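Local coordinates for DNA damage response protein Rtt109, putative (Neosartorya fumigata, PDB 5ZB9) that probably transfers acetyl groups from acetyl-CoA to lysine side chains of histone H3, in connection with nucleosome assembly and the response to DNA damage, at residues 33-38 with 48-53; 40-45 with 336-341; 250-255 with 289-294; 299-304 with 316-321. All blocks are in the same frame, centred on the assembly; numbering follows the deposited sequence.

Contact 1: residues 33-38 with 48-53; sequences SPCVAL and ESTFCE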
# COMPACT_ATOMS: atom_id res chain seq x y z
N SER A 33 17.26 0.76 -0.12
CA SER A 33 18.26 0.24 -1.02
C SER A 33 17.74 0.37 -2.45
O SER A 33 16.53 0.43 -2.66
CB SER A 33 18.59 -1.22 -0.68
OG SER A 33 17.44 -2.03 -0.74
N PRO A 34 18.65 0.46 -3.42
CA PRO A 34 18.25 0.67 -4.81
C PRO A 34 17.33 -0.43 -5.30
O PRO A 34 17.50 -1.57 -4.89
CB PRO A 34 19.58 0.64 -5.58
CG PRO A 34 20.59 1.02 -4.57
CD PRO A 34 20.12 0.39 -3.30
N CYS A 35 16.36 -0.08 -6.13
CA CYS A 35 15.46 -1.08 -6.68
C CYS A 35 15.09 -0.72 -8.10
O CYS A 35 15.43 0.36 -8.58
CB CYS A 35 14.19 -1.21 -5.81
SG CYS A 35 13.13 0.26 -5.85
N VAL A 36 14.41 -1.64 -8.77
CA VAL A 36 13.91 -1.40 -10.11
C VAL A 36 12.83 -0.32 -10.03
O VAL A 36 12.04 -0.31 -9.09
CB VAL A 36 13.33 -2.68 -10.73
CG1 VAL A 36 12.76 -2.40 -12.11
CG2 VAL A 36 14.40 -3.78 -10.79
N ALA A 37 12.82 0.58 -11.01
CA ALA A 37 11.83 1.64 -11.07
C ALA A 37 10.39 1.10 -11.11
O ALA A 37 10.14 0.01 -11.64
CB ALA A 37 12.09 2.53 -12.29
N LEU A 38 9.47 1.87 -10.55
CA LEU A 38 8.05 1.55 -10.63
C LEU A 38 7.52 1.72 -12.05
O LEU A 38 6.65 0.96 -12.49
CB LEU A 38 7.25 2.43 -9.66
CG LEU A 38 7.39 2.09 -8.18
CD1 LEU A 38 6.59 3.06 -7.33
CD2 LEU A 38 6.94 0.66 -7.93
N GLU A 48 14.04 5.96 -13.86
CA GLU A 48 14.28 6.85 -12.74
C GLU A 48 15.00 6.10 -11.64
O GLU A 48 14.70 4.95 -11.36
CB GLU A 48 12.98 7.46 -12.22
CG GLU A 48 12.25 8.28 -13.26
CD GLU A 48 11.25 9.25 -12.67
OE1 GLU A 48 11.26 9.44 -11.43
OE2 GLU A 48 10.45 9.82 -13.44
N SER A 49 15.99 6.77 -11.04
CA SER A 49 16.68 6.22 -9.89
C SER A 49 15.70 6.04 -8.73
O SER A 49 15.05 6.99 -8.31
CB SER A 49 17.83 7.13 -9.47
OG SER A 49 18.49 6.61 -8.33
N THR A 50 15.59 4.81 -8.23
CA THR A 50 14.55 4.48 -7.26
C THR A 50 15.11 3.67 -6.09
O THR A 50 15.90 2.74 -6.27
CB THR A 50 13.40 3.68 -7.94
OG1 THR A 50 12.92 4.40 -9.09
CG2 THR A 50 12.24 3.47 -6.98
N PHE A 51 14.70 4.03 -4.88
CA PHE A 51 15.08 3.26 -3.71
C PHE A 51 13.84 2.68 -3.05
O PHE A 51 12.75 3.25 -3.15
CB PHE A 51 15.85 4.14 -2.72
CG PHE A 51 17.17 4.63 -3.26
CD1 PHE A 51 17.23 5.77 -4.05
CD2 PHE A 51 18.34 3.93 -2.99
CE1 PHE A 51 18.44 6.21 -4.55
CE2 PHE A 51 19.55 4.37 -3.49
CZ PHE A 51 19.61 5.51 -4.27
N CYS A 52 13.99 1.53 -2.40
CA CYS A 52 12.87 0.94 -1.70
C CYS A 52 13.22 0.61 -0.25
O CYS A 52 14.34 0.23 0.05
CB CYS A 52 12.38 -0.33 -2.41
SG CYS A 52 10.85 -0.99 -1.70
N GLU A 53 12.23 0.78 0.62
CA GLU A 53 12.38 0.51 2.04
C GLU A 53 11.25 -0.44 2.46
O GLU A 53 10.09 -0.12 2.27
CB GLU A 53 12.33 1.83 2.83
CG GLU A 53 12.34 1.71 4.36
CD GLU A 53 12.23 3.08 5.06
OE1 GLU A 53 12.22 4.10 4.35
OE2 GLU A 53 12.16 3.13 6.31
O HOH W 1 16.71 2.29 -9.55
O HOH W 2 10.27 4.53 -9.71
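The carbonyl oxygen of Ser33 accepts one N-H bond and a longer, bent CA-H...O contact from the facing strand. Cys52 N donates to Ser33 O over 2.8 Å in a nearly straight bond (169° at the hydrogen), and CA of Phe51 lies 3.3 Å from the same oxygen. The return bond from Ser33 N to Cys52 O completes an antiparallel hydrogen-bonded pair. Further along, Thr50 O is likewise met by Cys35 N, at 2.9 Å, and more loosely by CA of Pro34. Proline has no N-H to offer, and here it occupies the non-hydrogen-bonded pair with Phe51; Pro34 CG lies 3.7 Å from Phe51 CE2. On the face carrying the cysteines, Cys35 SG rests on CG2 of Thr50 (3.5 Å) and on CB of Cys52, with Tyr81 of strand 71-82 alongside. Cys52 SG stands anti to its backbone N (chi1 -172°), 4.9 Å from Cys35 SG and unlinked, although a disulfide joins the two in another structure of this protein. Toward the loop, a water donates to Thr50 OG1 and accepts from Leu38 N. The arrangement is that of a beta hairpin whose strands part into a long connecting loop.

Contact 2: residues 40-45 with 336-341; sequences AAPPGE and SSRVAS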
# COMPACT_ATOMS: atom_id res chain seq x y z
N ALA A 40 8.33 1.86 -16.18
CA ALA A 40 9.25 1.57 -17.28
C ALA A 40 9.64 2.87 -18.00
O ALA A 40 8.81 3.77 -18.17
CB ALA A 40 8.64 0.58 -18.26
N ALA A 41 10.91 2.95 -18.40
CA ALA A 41 11.41 4.12 -19.12
C ALA A 41 10.88 4.15 -20.54
O ALA A 41 10.75 3.10 -21.18
CB ALA A 41 12.94 4.12 -19.14
N PRO A 42 10.58 5.35 -21.05
CA PRO A 42 10.19 5.52 -22.45
C PRO A 42 11.40 5.26 -23.34
O PRO A 42 12.53 5.28 -22.83
CB PRO A 42 9.74 6.98 -22.53
CG PRO A 42 9.72 7.48 -21.12
CD PRO A 42 10.65 6.63 -20.34
N PRO A 43 11.19 5.03 -24.64
CA PRO A 43 12.34 4.81 -25.54
C PRO A 43 13.32 5.98 -25.51
O PRO A 43 12.90 7.14 -25.57
CB PRO A 43 11.69 4.68 -26.92
CG PRO A 43 10.31 5.25 -26.78
CD PRO A 43 9.90 4.98 -25.36
N GLY A 44 14.61 5.68 -25.37
CA GLY A 44 15.63 6.70 -25.41
C GLY A 44 16.01 7.32 -24.07
O GLY A 44 16.86 8.20 -24.01
N GLU A 45 15.37 6.85 -23.00
CA GLU A 45 15.66 7.38 -21.68
C GLU A 45 16.02 6.27 -20.72
O GLU A 45 15.72 5.10 -20.96
CB GLU A 45 14.47 8.18 -21.15
CG GLU A 45 13.85 9.11 -22.18
CD GLU A 45 13.08 10.25 -21.56
OE1 GLU A 45 13.38 10.60 -20.40
OE2 GLU A 45 12.17 10.79 -22.23
N SER A 336 9.85 14.74 -14.50
CA SER A 336 10.75 13.61 -14.75
C SER A 336 12.13 13.77 -14.09
O SER A 336 12.70 14.87 -14.08
CB SER A 336 10.91 13.43 -16.27
OG SER A 336 11.84 12.41 -16.59
N SER A 337 12.65 12.68 -13.54
CA SER A 337 14.01 12.66 -13.00
C SER A 337 14.93 11.78 -13.87
O SER A 337 16.06 11.48 -13.48
CB SER A 337 14.02 12.17 -11.54
OG SER A 337 13.67 10.79 -11.44
N ARG A 338 14.42 11.38 -15.03
CA ARG A 338 15.17 10.52 -15.96
C ARG A 338 16.34 11.25 -16.61
O ARG A 338 16.30 12.48 -16.79
CB ARG A 338 14.25 9.97 -17.05
CG ARG A 338 13.09 9.13 -16.56
CD ARG A 338 12.29 8.54 -17.71
NE ARG A 338 11.69 9.56 -18.57
CZ ARG A 338 10.51 10.14 -18.35
NH1 ARG A 338 9.78 9.82 -17.29
NH2 ARG A 338 10.05 11.05 -19.21
N VAL A 339 17.37 10.49 -16.98
CA VAL A 339 18.49 11.02 -17.76
C VAL A 339 18.47 10.38 -19.15
O VAL A 339 18.05 9.23 -19.31
CB VAL A 339 19.84 10.75 -17.07
CG1 VAL A 339 20.93 11.62 -17.68
CG2 VAL A 339 19.74 11.01 -15.57
N ALA A 340 18.91 11.13 -20.16
CA ALA A 340 18.90 10.65 -21.54
C ALA A 340 20.10 9.75 -21.84
O ALA A 340 21.23 10.05 -21.45
CB ALA A 340 18.86 11.82 -22.51
N SER A 341 19.84 8.65 -22.54
CA SER A 341 20.88 7.68 -22.88
C SER A 341 21.35 7.83 -24.33
O SER A 341 22.55 7.85 -24.61
CB SER A 341 20.38 6.25 -22.63
OG SER A 341 19.06 6.08 -23.13
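Glu45 and Arg338 form the salt bridge that ties these two loops together. Arg338 NE donates to Glu45 OE1 at 2.7 Å, with an angle of 162° at the hydrogen. The oxygen lies close to the guanidinium plane, yet the donor comes from above the carboxylate, and the two flat groups are turned 55° apart. Glu45 OE2 stays 3.7 Å from Arg338 NH2, so one oxygen carries the bond. A second acid, Asp246, engages NH1 of Arg338, an environment likely to favour the charged guanidinium. Both faces of that group are covered: Ser336 OG sits over its centre, 3.2 Å above the plane, while Pro42 CG lies on the opposite face, offset toward the rim. The same Ser336 OG accepts from the backbone N of Arg338, closing an ST turn. At the other end, Gly44 O accepts two weak bonds from Ser341, from OG at 3.2 Å and from N at 3.4 Å; Ser341 is the last ordered residue before a long gap in the model. Nearby, Glu45 and Ala340 make a single backbone bridge. Glu45 N bonds back to Pro42 O, and Gly44, with phi at 91°, is the third residue of the turn. This is a type II beta turn with Pro-Gly at its centre, docked against a surface loop by the side chains of Pro42 and Glu45 and by Gly44 O.

Contact 3: residues 250-255 with 289-294; sequences APPRCL and GHWRSV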
# COMPACT_ATOMS: atom_id res chain seq x y z
N ALA A 250 3.67 9.33 -23.50
CA ALA A 250 4.59 8.20 -23.61
C ALA A 250 3.79 6.91 -23.85
O ALA A 250 2.58 6.88 -23.66
CB ALA A 250 5.44 8.09 -22.36
N PRO A 251 4.46 5.83 -24.32
CA PRO A 251 3.71 4.59 -24.56
C PRO A 251 3.06 4.05 -23.28
O PRO A 251 3.63 4.22 -22.20
CB PRO A 251 4.78 3.62 -25.07
CG PRO A 251 5.89 4.48 -25.54
CD PRO A 251 5.88 5.68 -24.66
N PRO A 252 1.88 3.42 -23.40
CA PRO A 252 1.11 2.97 -22.24
C PRO A 252 1.95 2.14 -21.25
O PRO A 252 1.74 2.25 -20.05
CB PRO A 252 0.00 2.12 -22.86
CG PRO A 252 -0.17 2.69 -24.22
CD PRO A 252 1.19 3.11 -24.67
N ARG A 253 2.91 1.37 -21.75
CA ARG A 253 3.74 0.53 -20.89
C ARG A 253 4.56 1.34 -19.87
O ARG A 253 5.11 0.77 -18.93
CB ARG A 253 4.69 -0.34 -21.73
CG ARG A 253 5.79 0.42 -22.47
CD ARG A 253 6.71 -0.54 -23.19
NE ARG A 253 7.20 -1.57 -22.29
CZ ARG A 253 8.31 -1.47 -21.57
NH1 ARG A 253 9.06 -0.38 -21.68
NH2 ARG A 253 8.67 -2.45 -20.75
N CYS A 254 4.63 2.65 -20.07
CA CYS A 254 5.40 3.53 -19.19
C CYS A 254 4.53 4.25 -18.18
O CYS A 254 5.03 4.91 -17.27
CB CYS A 254 6.17 4.57 -20.01
SG CYS A 254 7.18 3.93 -21.36
N LEU A 255 3.21 4.13 -18.35
CA LEU A 255 2.28 4.96 -17.60
C LEU A 255 1.67 4.27 -16.39
O LEU A 255 0.96 4.90 -15.61
CB LEU A 255 1.17 5.44 -18.54
CG LEU A 255 1.69 6.15 -19.79
CD1 LEU A 255 0.55 6.69 -20.65
CD2 LEU A 255 2.66 7.27 -19.42
N GLY A 289 8.19 0.79 -28.17
CA GLY A 289 7.62 0.41 -26.90
C GLY A 289 6.11 0.22 -26.99
O GLY A 289 5.42 0.22 -25.97
N HIS A 290 5.60 0.07 -28.20
CA HIS A 290 4.17 -0.11 -28.39
C HIS A 290 3.80 -1.58 -28.43
O HIS A 290 4.40 -2.37 -29.14
CB HIS A 290 3.69 0.59 -29.66
CG HIS A 290 3.76 2.08 -29.60
ND1 HIS A 290 3.79 2.87 -30.72
CD2 HIS A 290 3.79 2.93 -28.54
CE1 HIS A 290 3.84 4.14 -30.36
NE2 HIS A 290 3.84 4.21 -29.04
N TRP A 291 2.79 -1.93 -27.64
CA TRP A 291 2.26 -3.28 -27.62
C TRP A 291 1.51 -3.62 -28.89
O TRP A 291 1.08 -2.73 -29.63
CB TRP A 291 1.33 -3.45 -26.43
CG TRP A 291 1.97 -3.34 -25.09
CD1 TRP A 291 3.15 -3.87 -24.70
CD2 TRP A 291 1.42 -2.68 -23.95
NE1 TRP A 291 3.38 -3.58 -23.37
CE2 TRP A 291 2.33 -2.85 -22.89
CE3 TRP A 291 0.24 -1.95 -23.71
CZ2 TRP A 291 2.10 -2.33 -21.62
CZ3 TRP A 291 0.03 -1.43 -22.46
CH2 TRP A 291 0.95 -1.62 -21.43
N ARG A 292 1.31 -4.91 -29.12
CA ARG A 292 0.59 -5.37 -30.29
C ARG A 292 -0.92 -5.29 -30.07
O ARG A 292 -1.64 -4.69 -30.86
CB ARG A 292 1.00 -6.81 -30.64
CG ARG A 292 0.33 -7.36 -31.90
CD ARG A 292 0.78 -8.78 -32.22
NE ARG A 292 0.39 -9.73 -31.19
CZ ARG A 292 1.25 -10.45 -30.48
NH1 ARG A 292 0.81 -11.29 -29.55
NH2 ARG A 292 2.56 -10.32 -30.70
N SER A 293 -1.39 -5.89 -28.98
CA SER A 293 -2.82 -6.02 -28.75
C SER A 293 -3.45 -4.86 -27.98
O SER A 293 -4.67 -4.71 -27.99
CB SER A 293 -3.11 -7.33 -28.02
OG SER A 293 -2.48 -7.36 -26.76
N VAL A 294 -2.64 -4.05 -27.30
CA VAL A 294 -3.17 -2.91 -26.55
C VAL A 294 -2.47 -1.61 -26.95
O VAL A 294 -1.24 -1.52 -26.88
CB VAL A 294 -3.02 -3.11 -25.02
CG1 VAL A 294 -3.30 -1.81 -24.27
CG2 VAL A 294 -3.94 -4.21 -24.53
O HOH W 3 3.06 0.37 -24.52
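Arg253 and Trp291 bury the most surface in this meeting of two loops on either side of helix 266-272 in the sequence, part of the Rtt109 histone acetyltransferase fold. The short turn 252-255, helical in its backbone angles, packs against the indole. Arg253 CB approaches CZ2 of Trp291 to 3.3 Å, its backbone N lies over one face of the ring system, and Pro252 CB reaches CZ3 at 3.6 Å from an oblique direction. CG of Arg253 is set between its backbone N and carbonyl carbon (chi1 68°), and the chain then bends at chi3, passing beside Gly289, whose O lies 3.2 Å from Arg253 CD. The polar ends of both large side chains converge on one atom elsewhere: Asp272 OD1 accepts from Arg253 NE in a salt bridge and from Trp291 NE1 in a hydrogen bond. At the outer end, Pro251 CB touches the edge of the His290 ring at CD2 (3.7 Å), the two side chains crossing at about a right angle. One water bridges the loops: it accepts from Arg253 N at 2.9 Å and donates to Gly289 O at 2.8 Å, and it hovers over the centre of the Trp291 ring, 3.5 Å above the plane.

Contact 4: residues 299-304 with 316-321; sequences QFWEMM and VGFLWL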
# COMPACT_ATOMS: atom_id res chain seq x y z
N GLN A 299 -7.38 1.47 -23.20
CA GLN A 299 -7.59 0.12 -23.69
C GLN A 299 -6.96 -0.91 -22.75
O GLN A 299 -7.42 -2.05 -22.66
CB GLN A 299 -7.03 -0.00 -25.11
CG GLN A 299 -7.62 -1.13 -25.92
CD GLN A 299 -6.97 -1.29 -27.29
OE1 GLN A 299 -6.20 -0.43 -27.74
NE2 GLN A 299 -7.27 -2.41 -27.96
N PHE A 300 -5.90 -0.50 -22.05
CA PHE A 300 -5.30 -1.34 -21.02
C PHE A 300 -6.30 -1.65 -19.90
O PHE A 300 -6.44 -2.81 -19.51
CB PHE A 300 -4.03 -0.66 -20.45
CG PHE A 300 -3.42 -1.38 -19.27
CD1 PHE A 300 -2.54 -2.44 -19.47
CD2 PHE A 300 -3.71 -0.99 -17.97
CE1 PHE A 300 -1.98 -3.10 -18.39
CE2 PHE A 300 -3.15 -1.65 -16.89
CZ PHE A 300 -2.28 -2.71 -17.10
N TRP A 301 -6.99 -0.64 -19.39
CA TRP A 301 -7.96 -0.87 -18.31
C TRP A 301 -9.14 -1.71 -18.80
O TRP A 301 -9.69 -2.53 -18.05
CB TRP A 301 -8.46 0.45 -17.70
CG TRP A 301 -7.40 1.23 -16.98
CD1 TRP A 301 -6.99 2.50 -17.26
CD2 TRP A 301 -6.60 0.80 -15.87
NE1 TRP A 301 -5.99 2.88 -16.40
CE2 TRP A 301 -5.73 1.86 -15.54
CE3 TRP A 301 -6.54 -0.39 -15.12
CZ2 TRP A 301 -4.81 1.77 -14.49
CZ3 TRP A 301 -5.62 -0.47 -14.09
CH2 TRP A 301 -4.77 0.60 -13.78
N GLU A 302 -9.54 -1.51 -20.06
CA GLU A 302 -10.63 -2.30 -20.61
C GLU A 302 -10.23 -3.76 -20.70
O GLU A 302 -10.98 -4.64 -20.30
CB GLU A 302 -11.04 -1.80 -21.98
CG GLU A 302 -12.29 -2.50 -22.50
CD GLU A 302 -12.45 -2.42 -24.01
OE1 GLU A 302 -11.69 -1.64 -24.66
OE2 GLU A 302 -13.32 -3.14 -24.55
N MET A 303 -9.03 -4.01 -21.21
CA MET A 303 -8.59 -5.39 -21.40
C MET A 303 -8.19 -6.05 -20.08
O MET A 303 -8.16 -7.27 -19.99
CB MET A 303 -7.43 -5.44 -22.40
CG MET A 303 -7.84 -5.06 -23.82
SD MET A 303 -9.09 -6.17 -24.52
CE MET A 303 -10.55 -5.15 -24.46
N MET A 304 -7.90 -5.24 -19.06
CA MET A 304 -7.67 -5.79 -17.72
C MET A 304 -8.88 -6.58 -17.27
O MET A 304 -8.75 -7.63 -16.66
CB MET A 304 -7.36 -4.68 -16.70
CG MET A 304 -5.92 -4.65 -16.20
SD MET A 304 -5.33 -6.20 -15.48
CE MET A 304 -6.16 -6.21 -13.90
N VAL A 316 -10.73 -7.27 -8.86
CA VAL A 316 -9.66 -6.63 -8.11
C VAL A 316 -9.85 -5.12 -8.22
O VAL A 316 -10.24 -4.60 -9.26
CB VAL A 316 -8.26 -7.06 -8.61
CG1 VAL A 316 -8.23 -7.17 -10.11
CG2 VAL A 316 -7.19 -6.11 -8.12
N GLY A 317 -9.64 -4.42 -7.11
CA GLY A 317 -9.70 -2.97 -7.13
C GLY A 317 -8.30 -2.39 -7.01
O GLY A 317 -7.47 -2.90 -6.26
N PHE A 318 -8.04 -1.33 -7.76
CA PHE A 318 -6.77 -0.63 -7.65
C PHE A 318 -6.99 0.74 -7.05
O PHE A 318 -7.82 1.51 -7.51
CB PHE A 318 -6.10 -0.53 -9.02
CG PHE A 318 -5.90 -1.86 -9.68
CD1 PHE A 318 -4.85 -2.67 -9.32
CD2 PHE A 318 -6.78 -2.30 -10.66
CE1 PHE A 318 -4.66 -3.90 -9.92
CE2 PHE A 318 -6.60 -3.53 -11.27
CZ PHE A 318 -5.53 -4.33 -10.89
N LEU A 319 -6.23 1.03 -6.00
CA LEU A 319 -6.43 2.24 -5.23
C LEU A 319 -5.18 3.12 -5.19
O LEU A 319 -4.07 2.64 -4.93
CB LEU A 319 -6.87 1.87 -3.82
CG LEU A 319 -7.34 3.00 -2.93
CD1 LEU A 319 -8.59 3.58 -3.53
CD2 LEU A 319 -7.65 2.45 -1.56
N TRP A 320 -5.35 4.41 -5.46
CA TRP A 320 -4.27 5.38 -5.31
C TRP A 320 -4.77 6.55 -4.49
O TRP A 320 -5.72 7.23 -4.87
CB TRP A 320 -3.76 5.86 -6.68
CG TRP A 320 -3.44 4.75 -7.62
CD1 TRP A 320 -2.26 4.07 -7.72
CD2 TRP A 320 -4.33 4.16 -8.58
NE1 TRP A 320 -2.36 3.10 -8.69
CE2 TRP A 320 -3.62 3.14 -9.23
CE3 TRP A 320 -5.65 4.41 -8.95
CZ2 TRP A 320 -4.18 2.35 -10.24
CZ3 TRP A 320 -6.22 3.63 -9.96
CH2 TRP A 320 -5.48 2.62 -10.58
N LEU A 321 -4.14 6.77 -3.34
CA LEU A 321 -4.38 7.97 -2.58
C LEU A 321 -3.26 8.94 -2.89
O LEU A 321 -2.10 8.68 -2.56
CB LEU A 321 -4.46 7.67 -1.08
CG LEU A 321 -4.46 8.91 -0.18
CD1 LEU A 321 -5.74 9.74 -0.40
CD2 LEU A 321 -4.31 8.51 1.27
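Three aromatic side chains, Trp301 from the helix and Phe318 and Trp320 from the strand, form a cluster of obliquely set rings. The indole of Trp301 carries Phe300 CD2 over the centre of one face. Phe318 has Val316 CG2 on one face, offset toward the rim, and Met304 CE at its edge, 3.6 Å from CZ. Trp320 presents its edge to Trp301: the two indoles reach toward each other tip to tip, with the CH2 atoms of Trp301 and Trp320 3.9 Å apart and the ring planes at 66°. The ring planes of Trp301 and Phe318 are 47° apart, and CZ3 of Trp301 comes to 4.1 Å from CD2 of Phe318. Met304 meets Phe318 tip to tip because its chain is folded, chi3 of -74° turning CE toward the phenyl edge; the same methyl is 4.4 Å from Val316 CG1. The polar atom of Trp320 is served elsewhere, NE1 bonding to atom OH of the acetyllysine at position 264, and its ring meets Tyr239 edge-to-face. The axes of helix segment 299-304 and strand segment 317-321 approach to 12.5 Å, a distance these large side chains span. Val316, Phe318 and Trp320, at alternate positions, all point to the helix, while strands 133-140 and 202-208 flank strand 317-324. It is the layered packing of an alpha/beta fold, with helix 297-304 laid on one face of the sheet.

How the contacts relate
Contacts 1 and 2, with centres 15 Å apart, touch where Glu48 OE1 and Ser337 OG lie 2.8 Å apart, probably hydrogen-bonded. Contact 2 meets contact 3 through Pro42 CA against Cys254 SG (3.6 Å), and contact 3 meets contact 4 through Val294 CG1 against Phe300 N (3.7 Å). The chain of touches therefore runs 1-2-3-4, while contacts 1 and 4, about 9 Å apart at their nearest atoms, are joined by the common sheet. That sheet also includes strand 86-96, which bears Ala94 and Ser96, seen to bind CoA in another structure of this protein; no CoA is bound here, and all four contacts lie away from the CoA site.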